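Local coordinates for protein Non-ribosomal peptide synthetase (Streptomyces halstedii, PDB 3WV4) that belongs to the non-ribosomal peptide synthetases and has the fold of the AMP-binding enzyme family of the ANL clan, at residues E389-G394 and A420-T425; T343-I348 and G394-A399; V363-P368 and D434-F439. One frame throughout, in Å; residues are numbered along the deposited sequence.

Interaction 1. Residues E389-G394 and A420-T425; sequences EITVTG and AMRLHT
Two neighbouring strands of a mixed β-sheet, 389-393 and 422-425, run antiparallel within the ANL fold. Main-chain bonds set the register: V392 and L423 form a hydrogen-bonded pair, L423 N giving to V392 O at 2.8 Å and V392 N to L423 O at 2.9 Å. I390 O takes two donors from one residue. T425 N comes nearly along the C=O axis, 3.2 Å from I390 O, while T425 OG1 gives to a lone pair of I390 O at 2.8 Å. Threonine suits the place, having a hydroxyl beside its N-H. T425 chi1 (67°) puts OG1 in the crowded position, where it is also hydrogen-bonded with D427 N.

E389 and R422 gather with T391 and H424 on one face. With CG anti to N (chi1 -169°) and chain extended, the E389 side chain crosses that of H424 at about a right angle; H424 ND1 gives a nearly straight bond of 3.2 Å to E389 OE1, in the ring plane but from above the carboxylate plane. E389 OE2 is held by G426 N. T391 CG2 lies over the H424 ring, 4.1 Å from its centroid, and R422 bends past T391 to a salt bridge with E373.

V392 and L423 bring apolar branches to the opposite face. A water accepts from G394 N at 2.9 Å and donates to M421 O at 2.6 Å.

Interaction 2. Residues T343-I348 and G394-A399; sequences TECKRI and GPHVMA
This is a buried loop-to-loop contact. The turn after strand 335-340, holding the last residues of the YGxTE-type signature of adenylation domains, lies against the loop that leaves strand 388-393 toward helix 405-411. One direct hydrogen bond joins them: M398 N to E344 O, 3.0 Å, nearly straight (160°) and in the carbonyl plane. Y412 OH also bonds E344 O, so this carbonyl is gripped twice, while the carboxylate of E344 turns away to Y401 OH.

The second loop is shaped by a type I turn from G394 to V397, closed by V397 N to G394 O at 3.1 Å. P395 suits the turn's second position, where its fixed phi is right. H396 reaches back across the contact. Its chi1 of 58° puts the ring in the crowded position between N and carbonyl carbon, so that C345 CB stands over one face, offset toward the rim, in a CH-pi contact 4.2 Å from the H396 ring centroid; the compact cysteine fits this approach. At the ring edge, R347 O lies in plane, 3.2 Å from H396 CD2. M398, bent at chi2 (-67°), lays CB and CG against the E344 carbonyl, with CB 3.2 Å from E344 O, and its CE approaches the aliphatic root of K346, whose amine leads off to D246 O.

A water donates to I348 O at 2.7 Å and is hydrogen-bonded to H396 NE2 at 3.1 Å. The loops are matched largely through carbonyl oxygens of 343-348, and the polarised C-H edge of the histidine probably eases the burial of R347 O.

Interaction 3. Residues V363-P368 and D434-F439; sequences VGLPLP and DGFLYF
With CG anti to its carbonyl carbon (chi1 -68°), L365 lowers CD2 onto the ring of F436, whose own CG is likewise anti to the carbonyl carbon. V363 has the same kind of rotamer (chi1 -71°), which sets CG2 in the crowded position, facing L437. L365 CD2 stands over the ring centre, 3.7 Å from the F436 centroid, a CH-pi contact. V363 CG2 runs alongside L437 and meets its CD2 at 3.6 Å, while V363 CG1 touches F439 CE2 at 3.9 Å. A methyl fits the centre of a phenyl face, and β-branched V363 offers one to L437 and one to F439.

Two main-chain hydrogen bonds join the segments: L437 N to G364 O at 2.8 Å, in the carbonyl plane, and V363 N to L437 O at 3.0 Å, with V363 N above the L437 carbonyl plane. The strands are splayed, 138° between directions. Glycine suits 435, where a CB would press on the preceding carbonyl O; L365 CD2 lies 3.6 Å from G435 O.

Strand 362-366 also pairs with 349-350, and strand 437-439 with 427-431. Y340 of strand 335-340 touches V363 and L437, and helix 215-229 receives L367 and P368.

Interactions 1 and 2 have centres about 9 Å apart and share G394, where the strand of the first runs into the turn of the second; L423 CD2 packs on C345 SG at 3.8 Å. The centre of interaction 3 lies about 14 Å from that of interaction 1 and about 15 Å from that of interaction 2. Along the chain, interaction 1 is nested within interaction 3, whereas interaction 2 crosses both. Interactions 1 and 3 belong to one branched mixed sheet and meet where I390 packs on L437 and F439. L367 continues from interaction 3 beside I348 of interaction 2. Sequence-distant strands and the loop after strand 335-340 are thereby interlocked on one side of the chain's centre.

Interaction 1. Residues E389-G394 and A420-T425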
ATOM      1  N   GLU A 389      13.853  12.826 -18.738  1.00 40.85           N
ATOM      2  CA  GLU A 389      12.792  12.635 -17.796  1.00 40.39           C
ATOM      3  C   GLU A 389      12.286  11.190 -17.809  1.00 37.85           C
ATOM      4  O   GLU A 389      11.851  10.654 -18.836  1.00 35.53           O
ATOM      5  CB  GLU A 389      11.625  13.558 -18.039  1.00 40.38           C
ATOM      6  CG  GLU A 389      10.697  13.483 -16.872  1.00 41.44           C
ATOM      7  CD  GLU A 389       9.496  14.380 -17.008  1.00 45.06           C
ATOM      8  OE1 GLU A 389       9.279  14.874 -18.154  1.00 43.96           O
ATOM      9  OE2 GLU A 389       8.760  14.514 -15.979  1.00 41.61           O
ATOM     10  N   ILE A 390      12.301  10.594 -16.632  1.00 36.57           N
ATOM     11  CA  ILE A 390      11.729   9.246 -16.460  1.00 35.38           C
ATOM     12  C   ILE A 390      10.232   9.352 -16.647  1.00 35.25           C
ATOM     13  O   ILE A 390       9.550  10.082 -15.910  1.00 33.15           O
ATOM     14  CB  ILE A 390      12.087   8.668 -15.081  1.00 35.23           C
ATOM     15  CG1 ILE A 390      13.601   8.409 -15.025  1.00 33.33           C
ATOM     16  CG2 ILE A 390      11.334   7.371 -14.803  1.00 36.51           C
ATOM     17  CD1 ILE A 390      14.104   8.374 -13.608  1.00 35.61           C
ATOM     18  N   THR A 391       9.727   8.617 -17.627  1.00 32.31           N
ATOM     19  CA  THR A 391       8.286   8.613 -17.846  1.00 34.46           C
ATOM     20  C   THR A 391       7.847   7.162 -17.838  1.00 33.42           C
ATOM     21  O   THR A 391       8.668   6.279 -18.039  1.00 31.43           O
ATOM     22  CB  THR A 391       7.799   9.334 -19.118  1.00 36.07           C
ATOM     23  OG1 THR A 391       8.019   8.512 -20.279  1.00 39.99           O
ATOM     24  CG2 THR A 391       8.493  10.674 -19.266  1.00 35.65           C
ATOM     25  N   VAL A 392       6.546   6.955 -17.611  1.00 34.45           N
ATOM     26  CA  VAL A 392       5.973   5.655 -17.362  1.00 35.25           C
ATOM     27  C   VAL A 392       4.621   5.501 -18.037  1.00 35.47           C
ATOM     28  O   VAL A 392       3.773   6.398 -17.986  1.00 39.04           O
ATOM     29  CB  VAL A 392       5.744   5.498 -15.864  1.00 36.50           C
ATOM     30  CG1 VAL A 392       5.031   4.206 -15.554  1.00 33.91           C
ATOM     31  CG2 VAL A 392       7.078   5.588 -15.132  1.00 37.35           C
ATOM     32  N   THR A 393       4.394   4.338 -18.590  1.00 33.55           N
ATOM     33  CA  THR A 393       3.125   4.016 -19.198  1.00 35.68           C
ATOM     34  C   THR A 393       2.650   2.616 -18.757  1.00 33.30           C
ATOM     35  O   THR A 393       3.436   1.706 -18.648  1.00 32.57           O
ATOM     36  CB  THR A 393       3.335   4.112 -20.728  1.00 37.86           C
ATOM     37  OG1 THR A 393       3.521   5.493 -21.062  1.00 41.24           O
ATOM     38  CG2 THR A 393       2.161   3.585 -21.461  1.00 39.89           C
ATOM     39  N   GLY A 394       1.367   2.435 -18.503  1.00 33.10           N
ATOM     40  CA  GLY A 394       0.879   1.109 -18.244  1.00 32.46           C
ATOM     41  C   GLY A 394      -0.310   1.045 -17.331  1.00 32.02           C
ATOM     42  O   GLY A 394      -0.842   2.079 -16.904  1.00 31.56           O
ATOM     43  N   ALA A 420      -4.017  10.909 -17.854  1.00 71.57           N
ATOM     44  CA  ALA A 420      -3.734  10.435 -19.186  1.00 66.53           C
ATOM     45  C   ALA A 420      -2.748   9.298 -19.104  1.00 70.22           C
ATOM     46  O   ALA A 420      -2.287   8.921 -18.024  1.00 68.11           O
ATOM     47  CB  ALA A 420      -3.175  11.543 -20.020  1.00 70.99           C
ATOM     48  N   MET A 421      -2.442   8.755 -20.274  1.00 67.59           N
ATOM     49  CA  MET A 421      -1.743   7.506 -20.395  1.00 60.31           C
ATOM     50  C   MET A 421      -0.223   7.590 -20.175  1.00 51.88           C
ATOM     51  O   MET A 421       0.383   6.554 -20.118  1.00 49.51           O
ATOM     52  CB  MET A 421      -2.076   6.835 -21.763  1.00 65.14           C
ATOM     53  CG  MET A 421      -1.475   7.542 -22.982  1.00 68.47           C
ATOM     54  SD  MET A 421      -1.998   6.954 -24.619  1.00 85.16           S
ATOM     55  CE  MET A 421      -3.657   7.632 -24.789  1.00 76.19           C
ATOM     56  N   ARG A 422       0.410   8.766 -20.069  1.00 49.28           N
ATOM     57  CA  ARG A 422       1.857   8.800 -19.787  1.00 46.02           C
ATOM     58  C   ARG A 422       2.162   9.615 -18.572  1.00 42.30           C
ATOM     59  O   ARG A 422       1.838  10.801 -18.510  1.00 38.41           O
ATOM     60  CB  ARG A 422       2.675   9.301 -20.967  1.00 49.86           C
ATOM     61  CG  ARG A 422       4.129   9.638 -20.618  1.00 54.59           C
ATOM     62  CD  ARG A 422       5.118   9.247 -21.707  1.00 58.84           C
ATOM     63  NE  ARG A 422       4.542   9.333 -23.040  1.00 67.12           N
ATOM     64  CZ  ARG A 422       4.873   8.550 -24.060  1.00 72.63           C
ATOM     65  NH1 ARG A 422       5.792   7.607 -23.903  1.00 72.23           N
ATOM     66  NH2 ARG A 422       4.272   8.711 -25.242  1.00 76.70           N
ATOM     67  N   LEU A 423       2.743   8.965 -17.565  1.00 38.37           N
ATOM     68  CA  LEU A 423       3.103   9.673 -16.338  1.00 38.93           C
ATOM     69  C   LEU A 423       4.476  10.251 -16.481  1.00 38.92           C
ATOM     70  O   LEU A 423       5.428   9.534 -16.766  1.00 38.26           O
ATOM     71  CB  LEU A 423       3.102   8.736 -15.123  1.00 36.35           C
ATOM     72  CG  LEU A 423       3.669   9.314 -13.843  1.00 36.02           C
ATOM     73  CD1 LEU A 423       2.723  10.379 -13.309  1.00 35.74           C
ATOM     74  CD2 LEU A 423       3.965   8.205 -12.823  1.00 35.31           C
ATOM     75  N   HIS A 424       4.584  11.549 -16.237  1.00 42.33           N
ATOM     76  CA  HIS A 424       5.867  12.250 -16.219  1.00 41.41           C
ATOM     77  C   HIS A 424       6.251  12.452 -14.780  1.00 41.12           C
ATOM     78  O   HIS A 424       5.574  13.180 -14.049  1.00 41.27           O
ATOM     79  CB  HIS A 424       5.722  13.612 -16.938  1.00 45.31           C
ATOM     80  CG  HIS A 424       5.507  13.491 -18.411  1.00 45.10           C
ATOM     81  ND1 HIS A 424       6.479  13.811 -19.338  1.00 46.51           N
ATOM     82  CD2 HIS A 424       4.434  13.074 -19.119  1.00 47.42           C
ATOM     83  CE1 HIS A 424       6.012  13.588 -20.553  1.00 47.90           C
ATOM     84  NE2 HIS A 424       4.775  13.140 -20.446  1.00 48.67           N
ATOM     85  N   THR A 425       7.343  11.825 -14.358  1.00 37.90           N
ATOM     86  CA  THR A 425       7.646  11.735 -12.940  1.00 37.97           C
ATOM     87  C   THR A 425       8.347  12.954 -12.346  1.00 39.63           C
ATOM     88  O   THR A 425       8.400  13.108 -11.122  1.00 40.62           O
ATOM     89  CB  THR A 425       8.608  10.566 -12.681  1.00 35.67           C
ATOM     90  OG1 THR A 425       9.874  10.867 -13.281  1.00 35.79           O
ATOM     91  CG2 THR A 425       8.033   9.228 -13.236  1.00 35.81           C
TER
HETATM   92  O   HOH W   1      -0.734   4.348 -19.211  1.00 45.75           O

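Interaction 2. Residues T343-I348 and G394-A399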
ATOM      1  N   THR A 343       3.803   7.446  -5.839  1.00 28.32           N
ATOM      2  CA  THR A 343       2.401   7.212  -5.583  1.00 28.13           C
ATOM      3  C   THR A 343       1.509   7.275  -6.822  1.00 30.23           C
ATOM      4  O   THR A 343       0.594   6.441  -6.989  1.00 30.01           O
ATOM      5  CB  THR A 343       1.909   8.208  -4.524  1.00 28.72           C
ATOM      6  OG1 THR A 343       2.709   8.082  -3.351  1.00 27.09           O
ATOM      7  CG2 THR A 343       0.505   7.875  -4.155  1.00 28.05           C
ATOM      8  N   GLU A 344       1.893   8.128  -7.777  1.00 31.06           N
ATOM      9  CA  GLU A 344       1.151   8.327  -9.018  1.00 31.35           C
ATOM     10  C   GLU A 344       0.970   7.073  -9.874  1.00 29.58           C
ATOM     11  O   GLU A 344       0.009   6.975 -10.697  1.00 29.04           O
ATOM     12  CB  GLU A 344       1.836   9.446  -9.837  1.00 34.77           C
ATOM     13  CG  GLU A 344       1.595  10.868  -9.343  1.00 34.42           C
ATOM     14  CD  GLU A 344       2.450  11.300  -8.137  1.00 36.09           C
ATOM     15  OE1 GLU A 344       3.127  10.491  -7.455  1.00 34.38           O
ATOM     16  OE2 GLU A 344       2.384  12.495  -7.819  1.00 39.34           O
ATOM     17  N   CYS A 345       1.806   6.064  -9.653  1.00 29.44           N
ATOM     18  CA  CYS A 345       1.579   4.748 -10.295  1.00 27.75           C
ATOM     19  C   CYS A 345       1.946   3.534  -9.414  1.00 27.11           C
ATOM     20  O   CYS A 345       2.242   2.450  -9.892  1.00 28.83           O
ATOM     21  CB  CYS A 345       2.390   4.722 -11.581  1.00 27.94           C
ATOM     22  SG  CYS A 345       4.148   4.725 -11.374  1.00 29.64           S
ATOM     23  N   LYS A 346       1.943   3.743  -8.112  1.00 27.64           N
ATOM     24  CA  LYS A 346       2.416   2.817  -7.083  1.00 25.78           C
ATOM     25  C   LYS A 346       3.881   2.542  -7.133  1.00 25.32           C
ATOM     26  O   LYS A 346       4.573   2.775  -6.127  1.00 25.37           O
ATOM     27  CB  LYS A 346       1.625   1.523  -7.061  1.00 26.10           C
ATOM     28  CG  LYS A 346       2.104   0.520  -6.051  1.00 26.08           C
ATOM     29  CD  LYS A 346       2.468   1.019  -4.656  1.00 27.62           C
ATOM     30  CE  LYS A 346       2.995  -0.149  -3.794  1.00 26.53           C
ATOM     31  NZ  LYS A 346       3.300   0.157  -2.351  1.00 28.13           N
ATOM     32  N   ARG A 347       4.370   1.977  -8.242  1.00 25.30           N
ATOM     33  CA  ARG A 347       5.756   1.585  -8.324  1.00 23.62           C
ATOM     34  C   ARG A 347       6.238   1.574  -9.757  1.00 23.55           C
ATOM     35  O   ARG A 347       5.456   1.348 -10.703  1.00 26.64           O
ATOM     36  CB  ARG A 347       5.992   0.249  -7.591  1.00 23.33           C
ATOM     37  CG  ARG A 347       7.434  -0.059  -7.393  1.00 23.42           C
ATOM     38  CD  ARG A 347       7.733  -1.086  -6.314  1.00 23.92           C
ATOM     39  NE  ARG A 347       7.407  -0.559  -5.001  1.00 24.81           N
ATOM     40  CZ  ARG A 347       6.821  -1.261  -4.035  1.00 28.52           C
ATOM     41  NH1 ARG A 347       6.561  -2.570  -4.212  1.00 29.25           N
ATOM     42  NH2 ARG A 347       6.586  -0.703  -2.858  1.00 28.35           N
ATOM     43  N   ILE A 348       7.506   1.828  -9.929  1.00 23.19           N
ATOM     44  CA  ILE A 348       8.054   1.995 -11.270  1.00 25.60           C
ATOM     45  C   ILE A 348       8.977   0.879 -11.677  1.00 24.93           C
ATOM     46  O   ILE A 348       8.875   0.372 -12.821  1.00 27.27           O
ATOM     47  CB  ILE A 348       8.814   3.327 -11.383  1.00 25.51           C
ATOM     48  CG1 ILE A 348       7.721   4.384 -11.295  1.00 27.29           C
ATOM     49  CG2 ILE A 348       9.582   3.406 -12.697  1.00 26.17           C
ATOM     50  CD1 ILE A 348       8.090   5.836 -11.131  1.00 27.90           C
ATOM     51  N   GLY A 394       1.367   2.435 -18.503  1.00 33.10           N
ATOM     52  CA  GLY A 394       0.879   1.109 -18.244  1.00 32.46           C
ATOM     53  C   GLY A 394      -0.310   1.045 -17.331  1.00 32.02           C
ATOM     54  O   GLY A 394      -0.842   2.079 -16.904  1.00 31.56           O
ATOM     55  N   PRO A 395      -0.744  -0.171 -17.032  1.00 30.71           N
ATOM     56  CA  PRO A 395      -2.010  -0.383 -16.354  1.00 32.50           C
ATOM     57  C   PRO A 395      -1.964  -0.114 -14.863  1.00 32.52           C
ATOM     58  O   PRO A 395      -2.899  -0.423 -14.166  1.00 34.62           O
ATOM     59  CB  PRO A 395      -2.327  -1.873 -16.618  1.00 32.75           C
ATOM     60  CG  PRO A 395      -1.386  -2.294 -17.710  1.00 31.92           C
ATOM     61  CD  PRO A 395      -0.170  -1.429 -17.536  1.00 31.44           C
ATOM     62  N   HIS A 396      -0.864   0.445 -14.392  1.00 32.63           N
ATOM     63  CA  HIS A 396      -0.660   0.850 -12.989  1.00 29.79           C
ATOM     64  C   HIS A 396      -0.738   2.370 -12.858  1.00 30.97           C
ATOM     65  O   HIS A 396      -0.819   2.882 -11.742  1.00 25.87           O
ATOM     66  CB  HIS A 396       0.692   0.375 -12.475  1.00 27.79           C
ATOM     67  CG  HIS A 396       1.868   0.870 -13.258  1.00 28.39           C
ATOM     68  ND1 HIS A 396       1.825   1.198 -14.607  1.00 29.86           N
ATOM     69  CD2 HIS A 396       3.158   1.017 -12.889  1.00 28.75           C
ATOM     70  CE1 HIS A 396       3.025   1.564 -15.010  1.00 28.53           C
ATOM     71  NE2 HIS A 396       3.855   1.457 -13.991  1.00 29.65           N
ATOM     72  N   VAL A 397      -0.628   3.083 -13.997  1.00 32.86           N
ATOM     73  CA  VAL A 397      -0.690   4.539 -13.966  1.00 33.58           C
ATOM     74  C   VAL A 397      -2.063   4.902 -13.455  1.00 33.96           C
ATOM     75  O   VAL A 397      -3.041   4.525 -14.073  1.00 33.47           O
ATOM     76  CB  VAL A 397      -0.522   5.152 -15.339  1.00 35.61           C
ATOM     77  CG1 VAL A 397      -0.843   6.668 -15.227  1.00 35.47           C
ATOM     78  CG2 VAL A 397       0.898   4.905 -15.850  1.00 34.27           C
ATOM     79  N   MET A 398      -2.127   5.616 -12.338  1.00 31.79           N
ATOM     80  CA  MET A 398      -3.378   5.858 -11.632  1.00 33.65           C
ATOM     81  C   MET A 398      -4.166   6.935 -12.356  1.00 34.60           C
ATOM     82  O   MET A 398      -3.715   7.438 -13.366  1.00 38.37           O
ATOM     83  CB  MET A 398      -3.086   6.270 -10.161  1.00 33.20           C
ATOM     84  CG  MET A 398      -2.446   5.142  -9.340  1.00 32.05           C
ATOM     85  SD  MET A 398      -3.573   3.735  -9.085  1.00 32.21           S
ATOM     86  CE  MET A 398      -2.277   2.542  -8.640  1.00 33.42           C
ATOM     87  N   ALA A 399      -5.340   7.262 -11.852  1.00 33.58           N
ATOM     88  CA  ALA A 399      -6.276   8.101 -12.559  1.00 37.56           C
ATOM     89  C   ALA A 399      -6.032   9.623 -12.474  1.00 39.05           C
ATOM     90  O   ALA A 399      -6.874  10.319 -12.937  1.00 49.70           O
ATOM     91  CB  ALA A 399      -7.677   7.823 -12.060  1.00 37.92           C
TER
HETATM   92  O   HOH W   2       6.868   0.991 -14.588  1.00 25.53           O

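Interaction 3. Residues V363-P368 and D434-F439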
ATOM      1  N   VAL A 363      18.019   1.033  -9.999  1.00 28.32           N
ATOM      2  CA  VAL A 363      16.808   0.757  -9.237  1.00 27.66           C
ATOM      3  C   VAL A 363      15.902  -0.298  -9.940  1.00 26.29           C
ATOM      4  O   VAL A 363      14.676  -0.359  -9.735  1.00 25.22           O
ATOM      5  CB  VAL A 363      15.985   2.042  -8.979  1.00 27.25           C
ATOM      6  CG1 VAL A 363      16.709   2.919  -7.972  1.00 29.41           C
ATOM      7  CG2 VAL A 363      15.670   2.796 -10.265  1.00 26.40           C
ATOM      8  N   GLY A 364      16.504  -1.068 -10.818  1.00 27.42           N
ATOM      9  CA  GLY A 364      15.836  -2.250 -11.387  1.00 28.24           C
ATOM     10  C   GLY A 364      15.157  -2.069 -12.708  1.00 27.80           C
ATOM     11  O   GLY A 364      15.415  -1.093 -13.472  1.00 26.00           O
ATOM     12  N   LEU A 365      14.273  -3.022 -13.000  1.00 27.30           N
ATOM     13  CA  LEU A 365      13.606  -3.108 -14.308  1.00 25.37           C
ATOM     14  C   LEU A 365      12.197  -2.645 -14.115  1.00 25.32           C
ATOM     15  O   LEU A 365      11.694  -2.742 -13.030  1.00 24.72           O
ATOM     16  CB  LEU A 365      13.611  -4.548 -14.766  1.00 25.53           C
ATOM     17  CG  LEU A 365      14.972  -5.111 -15.115  1.00 23.95           C
ATOM     18  CD1 LEU A 365      14.934  -6.624 -15.183  1.00 23.47           C
ATOM     19  CD2 LEU A 365      15.414  -4.532 -16.453  1.00 24.82           C
ATOM     20  N   PRO A 366      11.543  -2.142 -15.177  1.00 27.53           N
ATOM     21  CA  PRO A 366      10.131  -1.807 -15.112  1.00 26.34           C
ATOM     22  C   PRO A 366       9.317  -2.934 -14.543  1.00 25.66           C
ATOM     23  O   PRO A 366       9.712  -4.082 -14.637  1.00 24.01           O
ATOM     24  CB  PRO A 366       9.718  -1.673 -16.561  1.00 28.21           C
ATOM     25  CG  PRO A 366      10.961  -1.603 -17.367  1.00 28.50           C
ATOM     26  CD  PRO A 366      12.058  -2.206 -16.559  1.00 26.78           C
ATOM     27  N   LEU A 367       8.189  -2.601 -13.949  1.00 26.42           N
ATOM     28  CA  LEU A 367       7.276  -3.606 -13.452  1.00 27.91           C
ATOM     29  C   LEU A 367       6.799  -4.392 -14.654  1.00 29.39           C
ATOM     30  O   LEU A 367       6.644  -3.842 -15.766  1.00 28.46           O
ATOM     31  CB  LEU A 367       6.082  -2.974 -12.809  1.00 30.29           C
ATOM     32  CG  LEU A 367       6.150  -2.243 -11.461  1.00 31.49           C
ATOM     33  CD1 LEU A 367       4.762  -2.253 -10.833  1.00 32.40           C
ATOM     34  CD2 LEU A 367       7.139  -2.840 -10.491  1.00 32.36           C
ATOM     35  N   PRO A 368       6.619  -5.702 -14.478  1.00 28.90           N
ATOM     36  CA  PRO A 368       6.136  -6.462 -15.633  1.00 27.10           C
ATOM     37  C   PRO A 368       4.830  -5.860 -16.165  1.00 26.61           C
ATOM     38  O   PRO A 368       3.927  -5.585 -15.369  1.00 25.01           O
ATOM     39  CB  PRO A 368       5.878  -7.856 -15.047  1.00 27.72           C
ATOM     40  CG  PRO A 368       6.759  -7.949 -13.873  1.00 27.84           C
ATOM     41  CD  PRO A 368       7.078  -6.563 -13.385  1.00 27.08           C
ATOM     42  N   ASP A 434      19.971  -3.048 -21.616  1.00 43.90           N
ATOM     43  CA  ASP A 434      19.217  -4.122 -21.012  1.00 39.00           C
ATOM     44  C   ASP A 434      17.829  -3.649 -20.514  1.00 38.16           C
ATOM     45  O   ASP A 434      16.906  -4.448 -20.323  1.00 34.98           O
ATOM     46  CB  ASP A 434      20.117  -4.798 -19.963  1.00 37.82           C
ATOM     47  CG  ASP A 434      21.116  -5.777 -20.611  1.00 43.42           C
ATOM     48  OD1 ASP A 434      20.701  -6.533 -21.535  1.00 45.22           O
ATOM     49  OD2 ASP A 434      22.305  -5.849 -20.220  1.00 47.81           O
ATOM     50  N   GLY A 435      17.658  -2.332 -20.339  1.00 38.29           N
ATOM     51  CA  GLY A 435      16.364  -1.786 -19.866  1.00 34.36           C
ATOM     52  C   GLY A 435      16.351  -1.526 -18.365  1.00 33.94           C
ATOM     53  O   GLY A 435      15.303  -1.235 -17.798  1.00 30.97           O
ATOM     54  N   PHE A 436      17.516  -1.600 -17.729  1.00 31.29           N
ATOM     55  CA  PHE A 436      17.611  -1.257 -16.327  1.00 30.50           C
ATOM     56  C   PHE A 436      17.566   0.255 -16.115  1.00 32.81           C
ATOM     57  O   PHE A 436      18.094   1.051 -16.921  1.00 32.93           O
ATOM     58  CB  PHE A 436      18.906  -1.772 -15.766  1.00 30.49           C
ATOM     59  CG  PHE A 436      18.913  -3.261 -15.536  1.00 31.15           C
ATOM     60  CD1 PHE A 436      18.534  -3.782 -14.318  1.00 28.47           C
ATOM     61  CD2 PHE A 436      19.374  -4.108 -16.521  1.00 29.63           C
ATOM     62  CE1 PHE A 436      18.536  -5.151 -14.110  1.00 29.58           C
ATOM     63  CE2 PHE A 436      19.364  -5.480 -16.323  1.00 33.38           C
ATOM     64  CZ  PHE A 436      18.956  -6.005 -15.092  1.00 30.91           C
ATOM     65  N   LEU A 437      16.991   0.653 -15.004  1.00 31.36           N
ATOM     66  CA  LEU A 437      16.840   2.082 -14.720  1.00 33.70           C
ATOM     67  C   LEU A 437      17.902   2.590 -13.779  1.00 32.47           C
ATOM     68  O   LEU A 437      18.318   1.900 -12.849  1.00 28.26           O
ATOM     69  CB  LEU A 437      15.452   2.359 -14.172  1.00 35.08           C
ATOM     70  CG  LEU A 437      15.109   3.809 -13.757  1.00 35.58           C
ATOM     71  CD1 LEU A 437      15.186   4.801 -14.907  1.00 34.78           C
ATOM     72  CD2 LEU A 437      13.731   3.794 -13.140  1.00 35.10           C
ATOM     73  N   TYR A 438      18.368   3.805 -14.081  1.00 32.73           N
ATOM     74  CA  TYR A 438      19.370   4.508 -13.277  1.00 34.50           C
ATOM     75  C   TYR A 438      18.952   5.961 -13.087  1.00 37.79           C
ATOM     76  O   TYR A 438      18.310   6.568 -13.968  1.00 37.51           O
ATOM     77  CB  TYR A 438      20.713   4.505 -14.002  1.00 35.02           C
ATOM     78  CG  TYR A 438      21.280   3.133 -14.248  1.00 35.36           C
ATOM     79  CD1 TYR A 438      22.180   2.559 -13.359  1.00 33.65           C
ATOM     80  CD2 TYR A 438      20.919   2.404 -15.391  1.00 33.13           C
ATOM     81  CE1 TYR A 438      22.701   1.318 -13.578  1.00 31.40           C
ATOM     82  CE2 TYR A 438      21.431   1.146 -15.606  1.00 34.50           C
ATOM     83  CZ  TYR A 438      22.301   0.617 -14.676  1.00 32.29           C
ATOM     84  OH  TYR A 438      22.816  -0.580 -14.918  1.00 34.72           O
ATOM     85  N   PHE A 439      19.356   6.539 -11.975  1.00 43.46           N
ATOM     86  CA  PHE A 439      19.236   7.999 -11.776  1.00 50.79           C
ATOM     87  C   PHE A 439      20.331   8.854 -12.401  1.00 51.62           C
ATOM     88  O   PHE A 439      21.452   8.384 -12.612  1.00 56.36           O
ATOM     89  CB  PHE A 439      19.109   8.299 -10.282  1.00 50.36           C
ATOM     90  CG  PHE A 439      17.828   7.813  -9.713  1.00 52.98           C
ATOM     91  CD1 PHE A 439      16.656   7.999 -10.412  1.00 54.81           C
ATOM     92  CD2 PHE A 439      17.790   7.199  -8.477  1.00 53.87           C
ATOM     93  CE1 PHE A 439      15.456   7.566  -9.886  1.00 57.71           C
ATOM     94  CE2 PHE A 439      16.594   6.770  -7.943  1.00 53.17           C
ATOM     95  CZ  PHE A 439      15.427   6.943  -8.654  1.00 54.24           C
TER